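Local atomic coordinates of conserved exported protein (Bacteroides fragilis, PDB entry 3CLW), a protein that has no established function but probably hydrolyses O-glycosidic bonds, as related TIM-barrel enzymes of glycoside hydrolase family 30 do. Residues A46-K51 and I387-M392; S281-T286 and K318-T323; R330-G335 and Y465-D470; T395-S400 and K471-M476. All coordinates share one frame; numbering follows the deposited sequence.

Contact 1: A46-K51 and I387-M392; sequences ADLLFK and ISTTKM
L48, on helix 39-50 of the TIM-barrel part of the fold, packs against I387 and T389 on strand 386-389, an edge strand of a small three-stranded mixed sheet. The strand leads within two residues into helix 391-400. Only about 102 Å² is buried, and the nearest CA atoms, those of L48 and T389, stay 8.6 Å apart, so the contact is made by methyl groups. L48 CD1 touches I387 CG2 at 3.9 Å, while T389 CG2 lies near both leucine methyls, slightly closer to L48 CD2 at 3.8 Å. L48 and I387 meet at a slant, whereas L48 lies nearly at right angles to T389. I387 and T389 can both reach the leucine because they stand on the same face of the strand, with S388 turned to the other. The first torsion of T389 (chi1 65°) separates its two ends. CG2 lies anti to the carbonyl carbon and goes to the leucine, and OG1 is left to bond with W394 NE1 in the following helix. I387 also touches I368 of the neighbouring strand 368-371, as does L49. Where strand gives way to helix, T390 occupies the N-cap position, and the carbonyl oxygens of V366 and P367 must share its one hydroxyl proton. The capping bond itself is weak: M392 N lies 3.2 Å from T390 OG1, with an angle of 126° at the hydrogen.

Contact 2: S281-T286 and K318-T323; sequences SAYPAT and KNEEIT
This is a surface contact between two beta-to-alpha loops of the TIM barrel, in which the ring of Y283 stacks on the side-chain amide of N319. One loop joins strand 270-276 to helix 285-300 and the other runs from strand 307-310 to helix 328-347, so both lie on the side of the barrel where the parallel strands end. The evidence for stacking is direct. Ring and amide planes differ by only 18°, and N319 ND2 lies 3.5 Å from Y283 CG. N319 CB adds a CH-pi contact, 3.8 Å from the ring centroid and 15° off the normal. Against the opposite face rests P284 CB, brought there across the cis peptide bond between Y283 and P284, so the ring is held between amide and pyrrolidine. At the ring's edge, near its plane, E321 OE1 approaches Y283 CE1 to 3.4 Å; the negative charge probably draws on the aromatic C-H groups, although its main partners are R340 for OE1 and Y445 for OE2. E320 reaches the phenol with its aliphatic part, CG being 3.4 Å from Y283 OH. Within its own loop the backbone turns back, N319 O accepting from both I322 N and T323 N. N319 OD1 accepts weakly from I322 N and, as in an Asx turn, from E321 N, which lies 3.0 Å from OD1 at an angle of 129°.

Contact 3: R330-G335 and Y465-D470; sequences RSINLG and YLTTID
I332 and I469 meet at about a right angle where helix 328-347 of the TIM barrel packs against the chain just after strand 461-467, which belongs to the beta-rich C-terminal region. The backbones come close, with 5.1 Å between the two CA atoms, so I332 presses on main chain as much as on side chain. With CG1 anti to its own backbone N (chi1 -169°), I332 extends along the peptide joining T468 to I469. CD1 stands almost directly above that peptide plane, 3.3 Å from T468 C, a tight approach for a methyl. CG1 follows at 3.5 Å from I469 N, and the other branch, CG2, turns to I469 CB at 3.7 Å. Beyond the peptide, T467 CG2 makes a looser contact with I332 CD1 at 4.3 Å. The oxygen of this peptide, T468 O, is also gripped by K391 NZ. I469 also leans on P328 and E329 at the start of the same helix. T468 directs its CB away from the helix and uses its hydroxyl to turn the chain, an ST turn in which D470 N donates to T468 OG1 over 3.0 Å at an angle of 141°.

Contact 4: T395-S400 and K471-M476; sequences TTANYS and KNLRYM
L473 reaches A397 and N398 on helix 391-400 with its two terminal methyls. From CA its CB heads toward the helix, and CG lies anti to the backbone N (chi1 -159°), which carries the fork out to the helix surface; neither CB nor CG itself comes within 4.2 Å of the other segment. One prong, CD2, touches A397 CB at 3.5 Å and A397 C at 3.8 Å. The second, CD1, sits over the face of the N398 amide, 3.3 Å from OD1, 3.4 Å from CG and 3.6 Å from ND2 of that residue. L473 and N398 run past one another in opposite directions, and ND2 keeps its polar bond to T467 OG1. The leucine is delivered by the turn of a beta hairpin, strands 461-467 and 474-480, where L473 and R474 together face L466 in a G1 beta bulge. Its positive phi of 41° is that of the first bulge position, and the pairing resumes when R474 N bonds L466 O. P60, F402 and Y465 pack round the same leucine. R474, the second bulge residue, folds its guanidinium back on the turn, NE making a weak bond, 3.3 Å long, in the group's own plane to N472 O.

Overall arrangement
Contacts 1, 3 and 4 lie close together on one side of the chain's centre, with centres 9 to 14 Å apart, while contact 2 stands about 17 Å from contact 3 and 25 Å from contact 1. Helix 391-400 begins within segment 387-392 of contact 1 and carries 395-400 of contact 4, and the hairpin strands 461-467 and 474-480 tie contact 3 to contact 4. K391 links all three, its NZ reaching T468 O and N472 OD1. Helix 328-347 carries contact 3, where I322 of contact 2 packs on L334. Along the chain contact 2 nests inside contact 1, contacts 1 and 4 follow in series, and contact 3 crosses both. Contacts 3 and 4 thus join the C-terminal hairpin to two helices, while contact 2 stays within barrel loops.

Contact 1: A46-K51 and I387-M392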
loop_
_atom_site.group_PDB
_atom_site.type_symbol
_atom_site.label_atom_id
_atom_site.label_comp_id
_atom_site.label_asym_id
_atom_site.label_seq_id
_atom_site.Cartn_x
_atom_site.Cartn_y
_atom_site.Cartn_z
ATOM N N ALA A 46 -8.847 6.190 13.476
ATOM C CA ALA A 46 -7.427 6.458 13.693
ATOM C C ALA A 46 -6.713 5.412 14.582
ATOM O O ALA A 46 -5.565 5.018 14.293
ATOM C CB ALA A 46 -7.232 7.853 14.250
ATOM N N ASP A 47 -7.383 4.965 15.649
ATOM C CA ASP A 47 -6.852 3.885 16.451
ATOM C C ASP A 47 -6.693 2.573 15.640
ATOM O O ASP A 47 -5.651 1.940 15.727
ATOM C CB ASP A 47 -7.687 3.627 17.728
ATOM C CG ASP A 47 -7.649 4.793 18.739
ATOM O OD1 ASP A 47 -6.750 5.691 18.696
ATOM O OD2 ASP A 47 -8.553 4.801 19.604
ATOM N N LEU A 48 -7.719 2.163 14.890
ATOM C CA LEU A 48 -7.657 0.914 14.074
ATOM C C LEU A 48 -6.514 0.946 13.056
ATOM O O LEU A 48 -5.946 -0.086 12.729
ATOM C CB LEU A 48 -8.989 0.630 13.346
ATOM C CG LEU A 48 -10.196 0.203 14.238
ATOM C CD1 LEU A 48 -11.540 0.507 13.567
ATOM C CD2 LEU A 48 -10.110 -1.252 14.661
ATOM N N LEU A 49 -6.159 2.154 12.615
ATOM C CA LEU A 49 -5.164 2.342 11.545
ATOM C C LEU A 49 -3.736 2.403 12.076
ATOM O O LEU A 49 -2.861 1.770 11.519
ATOM C CB LEU A 49 -5.482 3.618 10.776
ATOM C CG LEU A 49 -6.770 3.670 9.967
ATOM C CD1 LEU A 49 -6.941 4.980 9.192
ATOM C CD2 LEU A 49 -6.796 2.535 9.010
ATOM N N PHE A 50 -3.528 3.141 13.176
ATOM C CA PHE A 50 -2.199 3.631 13.560
ATOM C C PHE A 50 -1.670 3.203 14.924
ATOM O O PHE A 50 -0.452 3.180 15.116
ATOM C CB PHE A 50 -2.166 5.164 13.507
ATOM C CG PHE A 50 -2.601 5.722 12.200
ATOM C CD1 PHE A 50 -1.962 5.318 11.002
ATOM C CD2 PHE A 50 -3.648 6.645 12.140
ATOM C CE1 PHE A 50 -2.374 5.819 9.773
ATOM C CE2 PHE A 50 -4.066 7.173 10.913
ATOM C CZ PHE A 50 -3.418 6.757 9.719
ATOM N N LYS A 51 -2.569 2.890 15.856
ATOM C CA LYS A 51 -2.186 2.813 17.261
ATOM C C LYS A 51 -1.629 1.432 17.572
ATOM O O LYS A 51 -2.313 0.437 17.427
ATOM C CB LYS A 51 -3.380 3.168 18.173
ATOM C CG LYS A 51 -3.017 3.376 19.640
ATOM C CD LYS A 51 -4.223 3.861 20.411
ATOM C CE LYS A 51 -3.903 4.179 21.859
ATOM N NZ LYS A 51 -5.137 4.700 22.542
ATOM N N ILE A 387 -18.718 2.136 11.573
ATOM C CA ILE A 387 -17.437 1.498 11.287
ATOM C C ILE A 387 -17.573 -0.040 11.399
ATOM O O ILE A 387 -18.047 -0.563 12.411
ATOM C CB ILE A 387 -16.366 2.039 12.269
ATOM C CG1 ILE A 387 -16.206 3.543 12.082
ATOM C CG2 ILE A 387 -15.042 1.323 12.116
ATOM C CD1 ILE A 387 -15.845 4.254 13.354
ATOM N N SER A 388 -17.174 -0.755 10.349
ATOM C CA SER A 388 -17.149 -2.212 10.401
ATOM C C SER A 388 -15.753 -2.717 9.961
ATOM O O SER A 388 -15.318 -2.426 8.858
ATOM C CB SER A 388 -18.269 -2.720 9.489
ATOM O OG SER A 388 -18.278 -4.123 9.375
ATOM N N THR A 389 -15.036 -3.440 10.814
ATOM C CA THR A 389 -13.744 -4.009 10.407
ATOM C C THR A 389 -13.950 -5.242 9.531
ATOM O O THR A 389 -14.901 -5.989 9.736
ATOM C CB THR A 389 -12.818 -4.366 11.609
ATOM O OG1 THR A 389 -13.405 -5.418 12.393
ATOM C CG2 THR A 389 -12.593 -3.145 12.477
ATOM N N THR A 390 -13.104 -5.419 8.513
ATOM C CA THR A 390 -13.191 -6.607 7.704
ATOM C C THR A 390 -12.123 -7.574 8.184
ATOM O O THR A 390 -11.257 -7.208 8.990
ATOM C CB THR A 390 -13.011 -6.305 6.195
ATOM O OG1 THR A 390 -11.660 -5.904 5.956
ATOM C CG2 THR A 390 -13.970 -5.223 5.720
ATOM N N LYS A 391 -12.178 -8.818 7.728
ATOM C CA LYS A 391 -11.116 -9.764 8.072
ATOM C C LYS A 391 -9.765 -9.387 7.407
ATOM O O LYS A 391 -8.694 -9.858 7.837
ATOM C CB LYS A 391 -11.529 -11.191 7.716
ATOM C CG LYS A 391 -12.696 -11.719 8.587
ATOM C CD LYS A 391 -12.212 -11.988 10.013
ATOM C CE LYS A 391 -13.358 -12.414 10.924
ATOM N NZ LYS A 391 -12.816 -12.741 12.281
ATOM N N MET A 392 -9.851 -8.558 6.361
ATOM C CA MET A 392 -8.715 -8.029 5.648
ATOM C C MET A 392 -7.972 -7.113 6.589
ATOM O O MET A 392 -6.755 -7.081 6.565
ATOM C CB MET A 392 -9.136 -7.296 4.362
ATOM C CG MET A 392 -9.494 -8.248 3.174
ATOM S SD MET A 392 -10.321 -7.569 1.733
ATOM C CE MET A 392 -11.959 -7.225 2.436
#

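Contact 2: S281-T286 and K318-T323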
loop_
_atom_site.group_PDB
_atom_site.type_symbol
_atom_site.label_atom_id
_atom_site.label_comp_id
_atom_site.label_asym_id
_atom_site.label_seq_id
_atom_site.Cartn_x
_atom_site.Cartn_y
_atom_site.Cartn_z
ATOM N N SER A 281 -3.081 -9.641 -10.723
ATOM C CA SER A 281 -2.009 -10.613 -10.707
ATOM C C SER A 281 -2.082 -11.479 -9.451
ATOM O O SER A 281 -1.147 -12.216 -9.147
ATOM C CB SER A 281 -0.632 -9.925 -10.844
ATOM O OG SER A 281 -0.312 -9.087 -9.724
ATOM N N ALA A 282 -3.191 -11.376 -8.722
ATOM C CA ALA A 282 -3.332 -12.113 -7.444
ATOM C C ALA A 282 -4.039 -13.452 -7.586
ATOM O O ALA A 282 -4.150 -14.195 -6.613
ATOM C CB ALA A 282 -4.019 -11.258 -6.395
ATOM N N TYR A 283 -4.494 -13.749 -8.803
ATOM C CA TYR A 283 -5.210 -14.974 -9.151
ATOM C C TYR A 283 -5.048 -15.215 -10.648
ATOM O O TYR A 283 -5.074 -14.246 -11.416
ATOM C CB TYR A 283 -6.692 -14.807 -8.813
ATOM C CG TYR A 283 -7.549 -16.034 -9.058
ATOM C CD1 TYR A 283 -7.738 -16.976 -8.055
ATOM C CD2 TYR A 283 -8.169 -16.247 -10.298
ATOM C CE1 TYR A 283 -8.512 -18.086 -8.251
ATOM C CE2 TYR A 283 -8.954 -17.373 -10.514
ATOM C CZ TYR A 283 -9.120 -18.288 -9.477
ATOM O OH TYR A 283 -9.903 -19.418 -9.647
ATOM N N PRO A 284 -4.873 -16.492 -11.076
ATOM C CA PRO A 284 -4.732 -17.673 -10.224
ATOM C C PRO A 284 -3.352 -17.776 -9.612
ATOM O O PRO A 284 -2.483 -16.953 -9.909
ATOM C CB PRO A 284 -4.998 -18.844 -11.190
ATOM C CG PRO A 284 -4.560 -18.342 -12.503
ATOM C CD PRO A 284 -4.853 -16.859 -12.509
ATOM N N ALA A 285 -3.160 -18.781 -8.764
ATOM C CA ALA A 285 -1.911 -18.953 -8.020
ATOM C C ALA A 285 -0.667 -19.063 -8.897
ATOM O O ALA A 285 0.433 -18.650 -8.480
ATOM C CB ALA A 285 -1.991 -20.145 -7.056
ATOM N N THR A 286 -0.818 -19.642 -10.088
ATOM C CA THR A 286 0.340 -19.752 -10.994
ATOM C C THR A 286 0.843 -18.347 -11.379
ATOM O O THR A 286 2.041 -18.049 -11.285
ATOM C CB THR A 286 0.073 -20.650 -12.238
ATOM O OG1 THR A 286 -0.988 -20.099 -13.029
ATOM C CG2 THR A 286 -0.331 -22.023 -11.809
ATOM N N LYS A 318 -12.699 -10.527 -9.707
ATOM C CA LYS A 318 -13.763 -11.472 -9.439
ATOM C C LYS A 318 -13.242 -12.856 -9.776
ATOM O O LYS A 318 -12.545 -13.037 -10.768
ATOM C CB LYS A 318 -14.988 -11.151 -10.296
ATOM C CG LYS A 318 -15.619 -9.804 -10.026
ATOM C CD LYS A 318 -16.990 -9.757 -10.674
ATOM C CE LYS A 318 -17.674 -8.416 -10.497
ATOM N NZ LYS A 318 -18.734 -8.466 -9.445
ATOM N N ASN A 319 -13.558 -13.810 -8.912
ATOM C CA ASN A 319 -13.161 -15.202 -9.066
ATOM C C ASN A 319 -13.876 -16.067 -8.020
ATOM O O ASN A 319 -14.427 -15.549 -7.045
ATOM C CB ASN A 319 -11.627 -15.376 -9.025
ATOM C CG ASN A 319 -11.001 -14.954 -7.688
ATOM O OD1 ASN A 319 -11.348 -15.469 -6.615
ATOM N ND2 ASN A 319 -10.054 -14.031 -7.760
ATOM N N GLU A 320 -13.857 -17.381 -8.230
ATOM C CA GLU A 320 -14.549 -18.338 -7.358
ATOM C C GLU A 320 -14.143 -18.285 -5.888
ATOM O O GLU A 320 -14.916 -18.686 -5.027
ATOM C CB GLU A 320 -14.359 -19.771 -7.872
ATOM C CG GLU A 320 -12.899 -20.141 -8.131
ATOM C CD GLU A 320 -12.640 -21.651 -8.116
ATOM O OE1 GLU A 320 -11.990 -22.129 -9.077
ATOM O OE2 GLU A 320 -13.073 -22.348 -7.159
ATOM N N GLU A 321 -12.929 -17.830 -5.597
ATOM C CA GLU A 321 -12.448 -17.783 -4.216
ATOM C C GLU A 321 -13.100 -16.689 -3.359
ATOM O O GLU A 321 -13.289 -16.872 -2.156
ATOM C CB GLU A 321 -10.935 -17.646 -4.185
ATOM C CG GLU A 321 -10.207 -18.900 -4.581
ATOM C CD GLU A 321 -8.770 -18.873 -4.132
ATOM O OE1 GLU A 321 -7.893 -18.618 -4.983
ATOM O OE2 GLU A 321 -8.519 -19.081 -2.917
ATOM N N ILE A 322 -13.474 -15.580 -3.995
ATOM C CA ILE A 322 -13.868 -14.365 -3.281
ATOM C C ILE A 322 -15.200 -13.763 -3.733
ATOM O O ILE A 322 -15.699 -12.823 -3.101
ATOM C CB ILE A 322 -12.765 -13.252 -3.385
ATOM C CG1 ILE A 322 -12.437 -12.932 -4.856
ATOM C CG2 ILE A 322 -11.521 -13.626 -2.578
ATOM C CD1 ILE A 322 -11.726 -11.626 -5.067
ATOM N N THR A 323 -15.758 -14.278 -4.831
ATOM C CA THR A 323 -17.011 -13.751 -5.395
ATOM C C THR A 323 -18.246 -14.613 -5.000
ATOM O O THR A 323 -18.417 -15.755 -5.438
ATOM C CB THR A 323 -16.858 -13.494 -6.901
ATOM O OG1 THR A 323 -15.822 -12.523 -7.071
ATOM C CG2 THR A 323 -18.138 -12.939 -7.524
#

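Contact 3: R330-G335 and Y465-D470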
loop_
_atom_site.group_PDB
_atom_site.type_symbol
_atom_site.label_atom_id
_atom_site.label_comp_id
_atom_site.label_asym_id
_atom_site.label_seq_id
_atom_site.Cartn_x
_atom_site.Cartn_y
_atom_site.Cartn_z
ATOM N N ARG A 330 -17.440 -15.686 3.301
ATOM C CA ARG A 330 -16.877 -14.754 2.338
ATOM C C ARG A 330 -15.863 -13.851 3.065
ATOM O O ARG A 330 -14.752 -13.622 2.580
ATOM C CB ARG A 330 -17.959 -13.933 1.650
ATOM C CG ARG A 330 -17.407 -13.104 0.490
ATOM C CD ARG A 330 -17.811 -11.673 0.693
ATOM N NE ARG A 330 -18.765 -11.262 -0.296
ATOM C CZ ARG A 330 -19.453 -10.129 -0.276
ATOM N NH1 ARG A 330 -20.298 -9.899 -1.275
ATOM N NH2 ARG A 330 -19.319 -9.237 0.716
ATOM N N SER A 331 -16.233 -13.391 4.255
ATOM C CA SER A 331 -15.404 -12.450 5.000
ATOM C C SER A 331 -13.976 -12.932 5.267
ATOM O O SER A 331 -13.010 -12.208 4.961
ATOM C CB SER A 331 -16.107 -12.030 6.279
ATOM O OG SER A 331 -17.110 -11.088 5.951
ATOM N N ILE A 332 -13.842 -14.137 5.825
ATOM C CA ILE A 332 -12.528 -14.748 6.042
ATOM C C ILE A 332 -11.803 -15.172 4.728
ATOM O O ILE A 332 -10.574 -15.242 4.678
ATOM C CB ILE A 332 -12.600 -15.904 7.086
ATOM C CG1 ILE A 332 -11.219 -16.376 7.532
ATOM C CG2 ILE A 332 -13.404 -17.077 6.572
ATOM C CD1 ILE A 332 -10.425 -15.320 8.305
ATOM N N ASN A 333 -12.576 -15.480 3.687
ATOM C CA ASN A 333 -12.019 -15.802 2.382
ATOM C C ASN A 333 -11.270 -14.601 1.808
ATOM O O ASN A 333 -10.182 -14.746 1.235
ATOM C CB ASN A 333 -13.106 -16.229 1.409
ATOM C CG ASN A 333 -13.657 -17.626 1.685
ATOM O OD1 ASN A 333 -13.095 -18.436 2.427
ATOM N ND2 ASN A 333 -14.785 -17.910 1.062
ATOM N N LEU A 334 -11.873 -13.422 1.963
ATOM C CA LEU A 334 -11.256 -12.174 1.541
ATOM C C LEU A 334 -10.006 -11.886 2.361
ATOM O O LEU A 334 -8.951 -11.561 1.785
ATOM C CB LEU A 334 -12.239 -11.026 1.648
ATOM C CG LEU A 334 -13.402 -11.051 0.654
ATOM C CD1 LEU A 334 -14.473 -10.054 1.098
ATOM C CD2 LEU A 334 -12.884 -10.736 -0.743
ATOM N N GLY A 335 -10.113 -12.033 3.689
ATOM C CA GLY A 335 -8.966 -11.868 4.563
ATOM C C GLY A 335 -7.771 -12.766 4.215
ATOM O O GLY A 335 -6.629 -12.313 4.192
ATOM N N TYR A 465 -1.133 -15.082 18.058
ATOM C CA TYR A 465 -2.231 -14.181 17.695
ATOM C C TYR A 465 -2.886 -14.728 16.446
ATOM O O TYR A 465 -2.200 -15.034 15.470
ATOM C CB TYR A 465 -1.691 -12.784 17.464
ATOM C CG TYR A 465 -0.918 -12.237 18.632
ATOM C CD1 TYR A 465 -1.553 -11.459 19.617
ATOM C CD2 TYR A 465 0.452 -12.491 18.777
ATOM C CE1 TYR A 465 -0.821 -10.944 20.710
ATOM C CE2 TYR A 465 1.179 -11.976 19.854
ATOM C CZ TYR A 465 0.539 -11.220 20.821
ATOM O OH TYR A 465 1.257 -10.706 21.893
ATOM N N LEU A 466 -4.209 -14.849 16.472
ATOM C CA LEU A 466 -4.943 -15.678 15.519
ATOM C C LEU A 466 -6.164 -14.985 14.916
ATOM O O LEU A 466 -6.995 -14.427 15.657
ATOM C CB LEU A 466 -5.391 -16.954 16.231
ATOM C CG LEU A 466 -5.825 -18.196 15.469
ATOM C CD1 LEU A 466 -4.698 -18.666 14.575
ATOM C CD2 LEU A 466 -6.177 -19.299 16.444
ATOM N N THR A 467 -6.233 -15.022 13.575
ATOM C CA THR A 467 -7.367 -14.535 12.785
ATOM C C THR A 467 -8.045 -15.697 12.031
ATOM O O THR A 467 -7.419 -16.418 11.259
ATOM C CB THR A 467 -6.939 -13.442 11.767
ATOM O OG1 THR A 467 -6.309 -12.366 12.456
ATOM C CG2 THR A 467 -8.151 -12.886 11.007
ATOM N N THR A 468 -9.331 -15.881 12.288
ATOM C CA THR A 468 -10.106 -16.910 11.633
ATOM C C THR A 468 -11.467 -16.329 11.261
ATOM O O THR A 468 -11.710 -15.114 11.409
ATOM C CB THR A 468 -10.358 -18.115 12.570
ATOM O OG1 THR A 468 -11.175 -17.687 13.664
ATOM C CG2 THR A 468 -9.068 -18.682 13.093
ATOM N N ILE A 469 -12.354 -17.202 10.784
ATOM C CA ILE A 469 -13.761 -16.838 10.583
ATOM C C ILE A 469 -14.392 -16.268 11.862
ATOM O O ILE A 469 -15.233 -15.404 11.776
ATOM C CB ILE A 469 -14.613 -18.035 9.976
ATOM C CG1 ILE A 469 -15.991 -17.552 9.549
ATOM C CG2 ILE A 469 -14.746 -19.176 10.960
ATOM C CD1 ILE A 469 -16.848 -18.599 8.853
ATOM N N ASP A 470 -13.945 -16.725 13.028
ATOM C CA ASP A 470 -14.471 -16.297 14.329
ATOM C C ASP A 470 -13.631 -15.246 15.091
ATOM O O ASP A 470 -14.117 -14.633 16.045
ATOM C CB ASP A 470 -14.521 -17.524 15.255
ATOM C CG ASP A 470 -15.548 -18.541 14.836
ATOM O OD1 ASP A 470 -16.669 -18.152 14.393
ATOM O OD2 ASP A 470 -15.220 -19.746 14.935
#

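Contact 4: T395-S400 and K471-M476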
loop_
_atom_site.group_PDB
_atom_site.type_symbol
_atom_site.label_atom_id
_atom_site.label_comp_id
_atom_site.label_asym_id
_atom_site.label_seq_id
_atom_site.Cartn_x
_atom_site.Cartn_y
_atom_site.Cartn_z
ATOM N N THR A 395 -6.121 -9.671 8.994
ATOM C CA THR A 395 -5.062 -10.472 8.375
ATOM C C THR A 395 -3.870 -9.595 7.990
ATOM O O THR A 395 -2.726 -10.056 8.065
ATOM C CB THR A 395 -5.545 -11.282 7.159
ATOM O OG1 THR A 395 -6.043 -10.397 6.149
ATOM C CG2 THR A 395 -6.647 -12.267 7.578
ATOM N N THR A 396 -4.133 -8.344 7.610
ATOM C CA THR A 396 -3.040 -7.365 7.415
ATOM C C THR A 396 -2.308 -7.148 8.736
ATOM O O THR A 396 -1.078 -7.183 8.792
ATOM C CB THR A 396 -3.534 -6.003 6.886
ATOM O OG1 THR A 396 -4.217 -6.193 5.650
ATOM C CG2 THR A 396 -2.370 -5.052 6.646
ATOM N N ALA A 397 -3.085 -6.957 9.794
ATOM C CA ALA A 397 -2.542 -6.739 11.138
ATOM C C ALA A 397 -1.630 -7.863 11.626
ATOM O O ALA A 397 -0.698 -7.593 12.350
ATOM C CB ALA A 397 -3.693 -6.457 12.161
ATOM N N ASN A 398 -1.900 -9.112 11.230
ATOM C CA ASN A 398 -1.023 -10.245 11.542
ATOM C C ASN A 398 0.401 -9.877 11.142
ATOM O O ASN A 398 1.368 -10.211 11.817
ATOM C CB ASN A 398 -1.450 -11.509 10.757
ATOM C CG ASN A 398 -2.473 -12.365 11.517
ATOM O OD1 ASN A 398 -2.115 -13.210 12.376
ATOM N ND2 ASN A 398 -3.740 -12.168 11.197
ATOM N N TYR A 399 0.509 -9.184 10.015
ATOM C CA TYR A 399 1.791 -8.675 9.545
ATOM C C TYR A 399 2.131 -7.313 10.144
ATOM O O TYR A 399 3.113 -7.188 10.898
ATOM C CB TYR A 399 1.786 -8.584 8.028
ATOM C CG TYR A 399 1.777 -9.911 7.336
ATOM C CD1 TYR A 399 2.966 -10.625 7.129
ATOM C CD2 TYR A 399 0.579 -10.461 6.852
ATOM C CE1 TYR A 399 2.965 -11.869 6.459
ATOM C CE2 TYR A 399 0.575 -11.694 6.182
ATOM C CZ TYR A 399 1.773 -12.380 6.003
ATOM O OH TYR A 399 1.752 -13.586 5.348
ATOM N N SER A 400 1.301 -6.306 9.813
ATOM C CA SER A 400 1.618 -4.917 10.107
ATOM C C SER A 400 1.848 -4.592 11.553
ATOM O O SER A 400 2.722 -3.779 11.856
ATOM C CB SER A 400 0.599 -3.940 9.468
ATOM O OG SER A 400 -0.704 -4.016 10.045
ATOM N N LYS A 471 -12.361 -15.081 14.708
ATOM C CA LYS A 471 -11.393 -14.343 15.517
ATOM C C LYS A 471 -10.744 -13.175 14.760
ATOM O O LYS A 471 -10.267 -13.345 13.629
ATOM C CB LYS A 471 -10.321 -15.314 16.027
ATOM C CG LYS A 471 -10.820 -16.315 17.096
ATOM C CD LYS A 471 -9.971 -17.600 17.213
ATOM C CE LYS A 471 -10.407 -18.480 18.430
ATOM N NZ LYS A 471 -11.922 -18.753 18.517
ATOM N N ASN A 472 -10.748 -11.987 15.373
ATOM C CA ASN A 472 -10.022 -10.836 14.843
ATOM C C ASN A 472 -8.692 -10.701 15.579
ATOM O O ASN A 472 -8.621 -10.048 16.606
ATOM C CB ASN A 472 -10.819 -9.545 15.013
ATOM C CG ASN A 472 -12.179 -9.557 14.258
ATOM O OD1 ASN A 472 -12.385 -10.283 13.274
ATOM N ND2 ASN A 472 -13.104 -8.730 14.736
ATOM N N LEU A 473 -7.641 -11.322 15.060
ATOM C CA LEU A 473 -6.303 -11.239 15.677
ATOM C C LEU A 473 -6.372 -11.339 17.202
ATOM O O LEU A 473 -6.016 -10.418 17.937
ATOM C CB LEU A 473 -5.536 -9.994 15.199
ATOM C CG LEU A 473 -4.007 -10.031 15.359
ATOM C CD1 LEU A 473 -3.384 -11.229 14.630
ATOM C CD2 LEU A 473 -3.406 -8.748 14.846
ATOM N N ARG A 474 -6.852 -12.483 17.661
ATOM C CA ARG A 474 -7.073 -12.736 19.082
ATOM C C ARG A 474 -5.816 -13.294 19.691
ATOM O O ARG A 474 -5.200 -14.197 19.129
ATOM C CB ARG A 474 -8.181 -13.769 19.274
ATOM C CG ARG A 474 -9.557 -13.308 18.922
ATOM C CD ARG A 474 -10.115 -12.366 19.965
ATOM N NE ARG A 474 -9.878 -10.989 19.551
ATOM C CZ ARG A 474 -10.354 -9.924 20.186
ATOM N NH1 ARG A 474 -10.068 -8.714 19.717
ATOM N NH2 ARG A 474 -11.125 -10.065 21.280
ATOM N N TYR A 475 -5.441 -12.775 20.849
ATOM C CA TYR A 475 -4.285 -13.285 21.542
ATOM C C TYR A 475 -4.600 -14.667 22.144
ATOM O O TYR A 475 -5.618 -14.834 22.832
ATOM C CB TYR A 475 -3.814 -12.295 22.611
ATOM C CG TYR A 475 -2.716 -12.834 23.507
ATOM C CD1 TYR A 475 -1.528 -13.316 22.961
ATOM C CD2 TYR A 475 -2.868 -12.859 24.896
ATOM C CE1 TYR A 475 -0.520 -13.802 23.757
ATOM C CE2 TYR A 475 -1.851 -13.355 25.715
ATOM C CZ TYR A 475 -0.679 -13.827 25.137
ATOM O OH TYR A 475 0.358 -14.323 25.915
ATOM N N MET A 476 -3.726 -15.641 21.881
ATOM C CA MET A 476 -3.986 -17.019 22.277
ATOM C C MET A 476 -3.054 -17.542 23.372
ATOM O O MET A 476 -2.974 -18.754 23.594
ATOM C CB MET A 476 -3.963 -17.943 21.054
ATOM C CG MET A 476 -4.975 -17.580 19.953
ATOM S SD MET A 476 -6.752 -17.647 20.343
ATOM C CE MET A 476 -6.955 -19.425 20.465
#